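PDB 3C7M: Thiol:disulfide interchange protein DsbL from Escherichia coli, which transfers its disulfide bond to other periplasmic proteins and, together with its partner DsbI, mediates formation of an essential disulfide in the arylsulfate sulfotransferase AssT. Local coordinates for residues A73-N77 against A143-L148; Q92-A96 against A127-S131; K19-F25 against V163-N169. All blocks are in the same frame, centred on the assembly; numbering follows the deposited sequence.

Overall arrangement
The three contacts are nested along the chain: contact 2 lies within the loop closed by contact 1, and both lie within the loop closed by contact 3. Contact 3 pairs two central strands of the thioredoxin-type sheet, while contacts 1 and 2 join helices of the helical part inserted between them. The centres of contacts 1 and 2 are about 14 Å apart, and the two meet where Leu75 packs on Ala96 and Ala128. Contact 3 is about 17 Å from contact 1 and 22 Å from contact 2, centre to centre, yet Phe25 touches Phe93 of helix 92-106. This aromatic contact joins the helical part to the end of strand 20-25 beside the redox-active cysteines.

Contact 1. Residues A73-N77 against A143-L148; sequences AVLIN and AVQETL
With CG beside the backbone N (chi1 -82°), the Asn77 amide is placed between its own helix and Thr147, whose OG1 lies beside the backbone N and CG2 anti to it (chi1 -64°), turning OG1 to Asn77 and CG2 to Ala73. The two residues approach from opposite directions across a helix-helix crossing in the helical insert that sets DsbA-like proteins apart from plain thioredoxins. The axes of 73-77 and 143-148 come within 9.1 Å and run at 120°.

Ala73 is the small bump at the crossing. Ala73 CB reaches Leu148 CD2 at 3.8 Å and Thr147 CG2 at 3.9 Å, with Val144 CG1 closing a third side. The same Val144 CG1 touches Val74 CG2 at 3.9 Å, and both valines go on to pack against Leu139 of helix 132-139. Trp151 also touches Ala73.

Both hydrogens of Asn77 ND2 are used: one points almost straight at Thr147 OG1 (3.0 Å), the other at Ala73 O (2.8 Å). Each acceptor lies in the amide plane, so the pair fixes the rotation of the group. Ala73 O also takes the helical bond from Asn77 N, which arrives from the opposite face of the carbonyl. The amide oxygen, Asn77 OD1, rests 3.8 Å from Ala143 CB.

Contact 2. Residues Q92-A96 against A127-S131; sequences QFKKA and AAGMS
Ala128 O, at the C-terminal end of helix 117-128, accepts from two donors: Gln92 NE2 at 2.9 Å and a water, also at 2.9 Å. The Gln92 bond is nearly straight at the hydrogen (167°), and Ala128 O lies in the Gln92 amide plane, although the donor stands 45° out of the carbonyl plane. Gln92 reaches it with an extended chain (chi2 -180°), and its other amide atom, OE1, is bonded to Lys78. Both ends of the amide are therefore held.

The water also accepts from Lys95 NZ at 2.8 Å, linking that ammonium to the same carbonyl. The carbonyl-rich end of helix 117-128 would be expected to favour such a positive charge, here reached through the water. The extended Lys95 chain runs alongside the last turn of that helix, with Lys95 CB and CD each 3.5 Å from Ala127 O.

The small Ala128 side chain is consistent with the close approach of the Gln92 and Ala128 CA atoms (4.6 Å); Ala128 CB sits 3.6 Å from Gln92 O. Gly129, with positive phi, is the C-prime residue of the Schellman motif that ends helix 117-128 and turns the chain toward helix 132-139.

Helix 65-81 borders both segments: its Leu75 packs on Ala96 and Ala128, and Lys78 touches Met130. At the start of helix 92-106, Asp79 receives the Gln92 and Phe93 backbone N-H groups.

Contact 3. Residues K19-F25 against V163-N169; sequences KTLIKVF and VPAYVVN
Lys23 lies alongside Tyr166, both pointing the same way. With CG anti to the backbone N (chi1 -177°), Lys23 lays that carbon over one face of the phenol ring in a CH-pi contact: Lys23 CG is 3.9 Å from the Tyr166 ring centroid and 27° off the normal, displaced toward the rim. The polar ends separate, Lys23 NZ to a salt bridge with Asp36 and Tyr166 OH to Thr40.

On the same face of this antiparallel thioredoxin-fold ladder, Leu21 CD1 fits between neighbours on the other strand, 4.1 Å from Val168 CG2 and 4.4 Å from Tyr166 CB. Ile22, Val24, Ala165 and Val167 line the other face, where Ala165 leaves room for the branched Val24, CB to CB 3.9 Å, and Ile22 meets Val167. Just before strand 165-168, the Val163 side chain crosses that of Val24 at about a right angle, Val24 CG1 to Val163 CG1 3.9 Å.

The register rests on paired backbone bonds, Ile22 with Val167 and Val24 with Ala165. Past the strand end Asn169 N donates to Thr20 O at 2.9 Å, and Thr20 N returns a bond to Asn169 OD1 at 3.1 Å.

Pro164, preceded by a cis peptide characteristic of thioredoxin-like proteins, touches redox-active Cys32, as do Val163 and Phe25. Strand 52-57 runs parallel to 20-25, 172-174 flanks the other edge of 165-168, helix 182-193 covers Leu21, Tyr166 and Val168, and helix 154-161 packs on Val24 and Ala165.

Contact 1. Residues A73-N77 against A143-L148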
loop_
_atom_site.group_PDB
_atom_site.type_symbol
_atom_site.label_atom_id
_atom_site.label_comp_id
_atom_site.label_asym_id
_atom_site.label_seq_id
_atom_site.Cartn_x
_atom_site.Cartn_y
_atom_site.Cartn_z
ATOM N N ALA A 73 -1.118 1.611 8.964
ATOM C CA ALA A 73 0.149 1.473 9.691
ATOM C C ALA A 73 -0.039 0.603 10.928
ATOM O O ALA A 73 0.788 -0.266 11.227
ATOM C CB ALA A 73 0.722 2.838 10.076
ATOM N N VAL A 74 -1.136 0.826 11.640
ATOM C CA VAL A 74 -1.425 0.008 12.824
ATOM C C VAL A 74 -1.602 -1.456 12.421
ATOM O O VAL A 74 -0.984 -2.352 13.003
ATOM C CB VAL A 74 -2.653 0.534 13.594
ATOM C CG1 VAL A 74 -3.203 -0.533 14.543
ATOM C CG2 VAL A 74 -2.281 1.805 14.360
ATOM N N LEU A 75 -2.410 -1.699 11.394
ATOM C CA LEU A 75 -2.765 -3.076 11.059
ATOM C C LEU A 75 -1.626 -3.849 10.407
ATOM O O LEU A 75 -1.470 -5.037 10.670
ATOM C CB LEU A 75 -4.043 -3.130 10.217
ATOM C CG LEU A 75 -5.277 -2.539 10.914
ATOM C CD1 LEU A 75 -6.456 -2.484 9.967
ATOM C CD2 LEU A 75 -5.647 -3.292 12.208
ATOM N N ILE A 76 -0.825 -3.172 9.587
ATOM C CA ILE A 76 0.366 -3.805 8.996
ATOM C C ILE A 76 1.343 -4.226 10.083
ATOM O O ILE A 76 1.858 -5.339 10.061
ATOM C CB ILE A 76 1.064 -2.899 7.947
ATOM C CG1 ILE A 76 0.239 -2.889 6.669
ATOM C CG2 ILE A 76 2.474 -3.420 7.623
ATOM C CD1 ILE A 76 0.632 -1.794 5.692
ATOM N N ASN A 77 1.588 -3.338 11.035
ATOM C CA ASN A 77 2.477 -3.674 12.148
ATOM C C ASN A 77 1.964 -4.832 12.999
ATOM O O ASN A 77 2.741 -5.702 13.396
ATOM C CB ASN A 77 2.803 -2.432 12.969
ATOM C CG ASN A 77 3.933 -1.621 12.347
ATOM O OD1 ASN A 77 5.111 -1.983 12.469
ATOM N ND2 ASN A 77 3.582 -0.538 11.653
ATOM N N ALA A 143 6.953 1.834 16.566
ATOM C CA ALA A 143 7.014 1.144 15.267
ATOM C C ALA A 143 5.968 1.678 14.285
ATOM O O ALA A 143 6.245 1.830 13.090
ATOM C CB ALA A 143 6.877 -0.361 15.437
ATOM N N VAL A 144 4.774 1.962 14.796
ATOM C CA VAL A 144 3.699 2.512 13.974
ATOM C C VAL A 144 4.047 3.932 13.515
ATOM O O VAL A 144 3.906 4.276 12.335
ATOM C CB VAL A 144 2.356 2.474 14.725
ATOM C CG1 VAL A 144 1.286 3.254 13.964
ATOM C CG2 VAL A 144 1.925 1.018 14.941
ATOM N N GLN A 145 4.537 4.745 14.443
ATOM C CA GLN A 145 4.982 6.090 14.093
ATOM C C GLN A 145 6.137 6.093 13.078
ATOM O O GLN A 145 6.181 6.958 12.204
ATOM C CB GLN A 145 5.303 6.900 15.356
ATOM C CG GLN A 145 4.053 7.221 16.198
ATOM C CD GLN A 145 3.008 8.034 15.439
ATOM O OE1 GLN A 145 3.329 9.034 14.785
ATOM N NE2 GLN A 145 1.747 7.611 15.530
ATOM N N GLU A 146 7.054 5.133 13.208
ATOM C CA GLU A 146 8.162 4.959 12.258
ATOM C C GLU A 146 7.626 4.663 10.855
ATOM O O GLU A 146 8.104 5.223 9.867
ATOM C CB GLU A 146 9.087 3.819 12.700
ATOM C CG GLU A 146 9.948 4.093 13.935
ATOM C CD GLU A 146 10.507 2.814 14.553
ATOM O OE1 GLU A 146 10.979 1.933 13.802
ATOM O OE2 GLU A 146 10.476 2.686 15.795
ATOM N N THR A 147 6.630 3.780 10.777
ATOM C CA THR A 147 5.990 3.434 9.507
ATOM C C THR A 147 5.395 4.683 8.861
ATOM O O THR A 147 5.618 4.941 7.676
ATOM C CB THR A 147 4.910 2.348 9.716
ATOM O OG1 THR A 147 5.538 1.139 10.181
ATOM C CG2 THR A 147 4.158 2.045 8.424
ATOM N N LEU A 148 4.659 5.470 9.641
ATOM C CA LEU A 148 4.047 6.693 9.124
ATOM C C LEU A 148 5.103 7.674 8.609
ATOM O O LEU A 148 4.902 8.337 7.585
ATOM C CB LEU A 148 3.142 7.334 10.185
ATOM C CG LEU A 148 1.861 6.549 10.482
ATOM C CD1 LEU A 148 1.176 7.144 11.691
ATOM C CD2 LEU A 148 0.906 6.527 9.279
#

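Contact 2. Residues Q92-A96 against A127-S131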
loop_
_atom_site.group_PDB
_atom_site.type_symbol
_atom_site.label_atom_id
_atom_site.label_comp_id
_atom_site.label_asym_id
_atom_site.label_seq_id
_atom_site.Cartn_x
_atom_site.Cartn_y
_atom_site.Cartn_z
ATOM N N GLN A 92 -5.462 -8.491 8.991
ATOM C CA GLN A 92 -6.325 -7.374 9.365
ATOM C C GLN A 92 -6.152 -6.190 8.412
ATOM O O GLN A 92 -7.126 -5.518 8.067
ATOM C CB GLN A 92 -6.085 -6.975 10.818
ATOM C CG GLN A 92 -6.599 -8.027 11.802
ATOM C CD GLN A 92 -6.370 -7.635 13.245
ATOM O OE1 GLN A 92 -5.256 -7.743 13.760
ATOM N NE2 GLN A 92 -7.429 -7.187 13.912
ATOM N N PHE A 93 -4.920 -5.952 7.970
ATOM C CA PHE A 93 -4.671 -4.902 6.981
ATOM C C PHE A 93 -5.488 -5.161 5.721
ATOM O O PHE A 93 -6.166 -4.261 5.221
ATOM C CB PHE A 93 -3.180 -4.795 6.640
ATOM C CG PHE A 93 -2.904 -4.048 5.362
ATOM C CD1 PHE A 93 -3.045 -2.664 5.307
ATOM C CD2 PHE A 93 -2.509 -4.728 4.214
ATOM C CE1 PHE A 93 -2.792 -1.968 4.140
ATOM C CE2 PHE A 93 -2.248 -4.040 3.034
ATOM C CZ PHE A 93 -2.393 -2.653 2.994
ATOM N N LYS A 94 -5.426 -6.393 5.212
ATOM C CA LYS A 94 -6.152 -6.758 4.005
ATOM C C LYS A 94 -7.652 -6.482 4.148
ATOM O O LYS A 94 -8.282 -5.920 3.246
ATOM C CB LYS A 94 -5.910 -8.225 3.671
ATOM C CG LYS A 94 -6.585 -8.664 2.401
ATOM C CD LYS A 94 -6.155 -10.063 1.995
ATOM C CE LYS A 94 -7.114 -10.613 0.957
ATOM N NZ LYS A 94 -6.539 -11.834 0.321
ATOM N N LYS A 95 -8.206 -6.839 5.299
ATOM C CA LYS A 95 -9.627 -6.641 5.546
ATOM C C LYS A 95 -9.988 -5.162 5.533
ATOM O O LYS A 95 -10.973 -4.764 4.901
ATOM C CB LYS A 95 -10.028 -7.280 6.871
ATOM C CG LYS A 95 -9.981 -8.802 6.842
ATOM C CD LYS A 95 -10.344 -9.400 8.188
ATOM C CE LYS A 95 -10.258 -10.921 8.160
ATOM N NZ LYS A 95 -10.545 -11.489 9.515
ATOM N N ALA A 96 -9.194 -4.347 6.227
ATOM C CA ALA A 96 -9.449 -2.911 6.243
ATOM C C ALA A 96 -9.292 -2.292 4.857
ATOM O O ALA A 96 -10.119 -1.473 4.440
ATOM C CB ALA A 96 -8.544 -2.205 7.244
ATOM N N ALA A 127 -14.097 -3.794 10.002
ATOM C CA ALA A 127 -13.787 -4.824 9.017
ATOM C C ALA A 127 -12.598 -5.666 9.479
ATOM O O ALA A 127 -12.544 -6.881 9.253
ATOM C CB ALA A 127 -13.500 -4.190 7.667
ATOM N N ALA A 128 -11.646 -5.014 10.134
ATOM C CA ALA A 128 -10.452 -5.693 10.616
ATOM C C ALA A 128 -10.684 -6.455 11.926
ATOM O O ALA A 128 -9.860 -7.287 12.316
ATOM C CB ALA A 128 -9.320 -4.703 10.768
ATOM N N GLY A 129 -11.798 -6.172 12.598
ATOM C CA GLY A 129 -12.080 -6.767 13.908
ATOM C C GLY A 129 -11.262 -6.166 15.041
ATOM O O GLY A 129 -10.994 -6.838 16.050
ATOM N N MET A 130 -10.869 -4.902 14.889
ATOM C CA MET A 130 -10.105 -4.202 15.914
ATOM C C MET A 130 -10.975 -3.155 16.587
ATOM O O MET A 130 -11.739 -2.446 15.918
ATOM C CB MET A 130 -8.839 -3.551 15.323
ATOM C CG MET A 130 -8.029 -2.749 16.349
ATOM S SD MET A 130 -6.489 -2.062 15.706
ATOM C CE MET A 130 -5.368 -3.434 15.922
ATOM N N SER A 131 -10.863 -3.067 17.911
ATOM C CA SER A 131 -11.587 -2.051 18.668
ATOM C C SER A 131 -10.947 -0.677 18.511
ATOM O O SER A 131 -9.736 -0.549 18.277
ATOM C CB SER A 131 -11.676 -2.421 20.160
ATOM O OG SER A 131 -10.413 -2.329 20.798
HETATM O O HOH W 1 -10.083 -10.193 11.997
#

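Contact 3. Residues K19-F25 against V163-N169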
loop_
_atom_site.group_PDB
_atom_site.type_symbol
_atom_site.label_atom_id
_atom_site.label_comp_id
_atom_site.label_asym_id
_atom_site.label_seq_id
_atom_site.Cartn_x
_atom_site.Cartn_y
_atom_site.Cartn_z
ATOM N N LYS A 19 15.735 -5.271 -0.826
ATOM C CA LYS A 19 14.922 -6.482 -1.000
ATOM C C LYS A 19 13.446 -6.240 -0.676
ATOM O O LYS A 19 12.839 -6.967 0.115
ATOM C CB LYS A 19 15.496 -7.652 -0.189
ATOM C CG LYS A 19 16.987 -7.856 -0.406
ATOM C CD LYS A 19 17.498 -9.099 0.296
ATOM C CE LYS A 19 19.001 -9.243 0.111
ATOM N NZ LYS A 19 19.382 -9.339 -1.326
ATOM N N THR A 20 12.888 -5.195 -1.288
ATOM C CA THR A 20 11.468 -4.861 -1.122
ATOM C C THR A 20 10.763 -4.642 -2.451
ATOM O O THR A 20 11.362 -4.217 -3.450
ATOM C CB THR A 20 11.224 -3.580 -0.283
ATOM O OG1 THR A 20 11.805 -2.449 -0.939
ATOM C CG2 THR A 20 11.780 -3.704 1.130
ATOM N N LEU A 21 9.470 -4.938 -2.438
ATOM C CA LEU A 21 8.567 -4.470 -3.460
ATOM C C LEU A 21 7.625 -3.532 -2.738
ATOM O O LEU A 21 6.736 -3.970 -2.010
ATOM C CB LEU A 21 7.801 -5.630 -4.096
ATOM C CG LEU A 21 6.717 -5.231 -5.096
ATOM C CD1 LEU A 21 7.339 -4.563 -6.326
ATOM C CD2 LEU A 21 5.890 -6.447 -5.500
ATOM N N ILE A 22 7.858 -2.236 -2.915
ATOM C CA ILE A 22 7.019 -1.223 -2.291
ATOM C C ILE A 22 5.886 -0.904 -3.248
ATOM O O ILE A 22 6.097 -0.776 -4.456
ATOM C CB ILE A 22 7.839 0.047 -1.937
ATOM C CG1 ILE A 22 8.733 -0.239 -0.724
ATOM C CG2 ILE A 22 6.919 1.255 -1.686
ATOM C CD1 ILE A 22 9.746 0.854 -0.401
ATOM N N LYS A 23 4.667 -0.828 -2.717
ATOM C CA LYS A 23 3.543 -0.365 -3.513
ATOM C C LYS A 23 2.972 0.887 -2.877
ATOM O O LYS A 23 2.342 0.821 -1.814
ATOM C CB LYS A 23 2.455 -1.430 -3.655
ATOM C CG LYS A 23 1.305 -0.964 -4.547
ATOM C CD LYS A 23 0.047 -1.774 -4.345
ATOM C CE LYS A 23 -0.466 -1.570 -2.927
ATOM N NZ LYS A 23 -1.941 -1.683 -2.866
ATOM N N VAL A 24 3.216 2.027 -3.514
ATOM C CA VAL A 24 2.604 3.274 -3.069
ATOM C C VAL A 24 1.162 3.277 -3.559
ATOM O O VAL A 24 0.897 3.065 -4.743
ATOM C CB VAL A 24 3.362 4.521 -3.570
ATOM C CG1 VAL A 24 2.733 5.786 -2.978
ATOM C CG2 VAL A 24 4.841 4.425 -3.183
ATOM N N PHE A 25 0.219 3.485 -2.647
ATOM C CA PHE A 25 -1.192 3.442 -3.027
ATOM C C PHE A 25 -2.010 4.405 -2.190
ATOM O O PHE A 25 -1.521 4.954 -1.204
ATOM C CB PHE A 25 -1.750 2.013 -2.908
ATOM C CG PHE A 25 -2.075 1.603 -1.497
ATOM C CD1 PHE A 25 -1.058 1.416 -0.548
ATOM C CD2 PHE A 25 -3.398 1.434 -1.104
ATOM C CE1 PHE A 25 -1.365 1.056 0.768
ATOM C CE2 PHE A 25 -3.701 1.074 0.209
ATOM C CZ PHE A 25 -2.683 0.883 1.136
ATOM N N VAL A 163 -0.432 6.964 -8.713
ATOM C CA VAL A 163 -0.551 5.711 -7.976
ATOM C C VAL A 163 -1.476 4.760 -8.744
ATOM O O VAL A 163 -2.363 5.214 -9.471
ATOM C CB VAL A 163 -1.033 5.925 -6.511
ATOM C CG1 VAL A 163 0.073 6.548 -5.668
ATOM C CG2 VAL A 163 -2.304 6.775 -6.459
ATOM N N PRO A 164 -1.274 3.440 -8.599
ATOM C CA PRO A 164 -0.258 2.786 -7.782
ATOM C C PRO A 164 1.149 2.977 -8.331
ATOM O O PRO A 164 1.329 3.169 -9.541
ATOM C CB PRO A 164 -0.643 1.309 -7.852
ATOM C CG PRO A 164 -1.391 1.179 -9.140
ATOM C CD PRO A 164 -2.127 2.466 -9.303
ATOM N N ALA A 165 2.126 2.922 -7.433
ATOM C CA ALA A 165 3.528 3.017 -7.815
ATOM C C ALA A 165 4.264 1.825 -7.200
ATOM O O ALA A 165 4.504 1.773 -5.984
ATOM C CB ALA A 165 4.114 4.346 -7.353
ATOM N N TYR A 166 4.596 0.853 -8.050
ATOM C CA TYR A 166 5.349 -0.323 -7.618
ATOM C C TYR A 166 6.833 -0.067 -7.802
ATOM O O TYR A 166 7.288 0.201 -8.919
ATOM C CB TYR A 166 4.943 -1.560 -8.409
ATOM C CG TYR A 166 3.501 -1.976 -8.239
ATOM C CD1 TYR A 166 2.512 -1.475 -9.083
ATOM C CD2 TYR A 166 3.129 -2.909 -7.264
ATOM C CE1 TYR A 166 1.179 -1.877 -8.956
ATOM C CE2 TYR A 166 1.795 -3.320 -7.135
ATOM C CZ TYR A 166 0.831 -2.798 -7.987
ATOM O OH TYR A 166 -0.496 -3.170 -7.880
ATOM N N VAL A 167 7.564 -0.145 -6.697
ATOM C CA VAL A 167 8.986 0.184 -6.656
ATOM C C VAL A 167 9.799 -1.019 -6.175
ATOM O O VAL A 167 9.485 -1.627 -5.152
ATOM C CB VAL A 167 9.244 1.395 -5.721
ATOM C CG1 VAL A 167 10.736 1.729 -5.668
ATOM C CG2 VAL A 167 8.442 2.624 -6.179
ATOM N N VAL A 168 10.847 -1.357 -6.918
ATOM C CA VAL A 168 11.721 -2.462 -6.551
ATOM C C VAL A 168 12.994 -1.925 -5.920
ATOM O O VAL A 168 13.684 -1.085 -6.517
ATOM C CB VAL A 168 12.079 -3.332 -7.786
ATOM C CG1 VAL A 168 12.956 -4.509 -7.386
ATOM C CG2 VAL A 168 10.813 -3.831 -8.468
ATOM N N ASN A 169 13.276 -2.409 -4.711
ATOM C CA ASN A 169 14.486 -2.068 -3.950
ATOM C C ASN A 169 14.698 -0.576 -3.729
ATOM O O ASN A 169 15.836 -0.095 -3.639
ATOM C CB ASN A 169 15.717 -2.739 -4.570
ATOM C CG ASN A 169 15.666 -4.238 -4.434
ATOM O OD1 ASN A 169 14.906 -4.769 -3.621
ATOM N ND2 ASN A 169 16.473 -4.934 -5.224
HETATM O O HOH W 2 11.074 -0.854 -3.018
#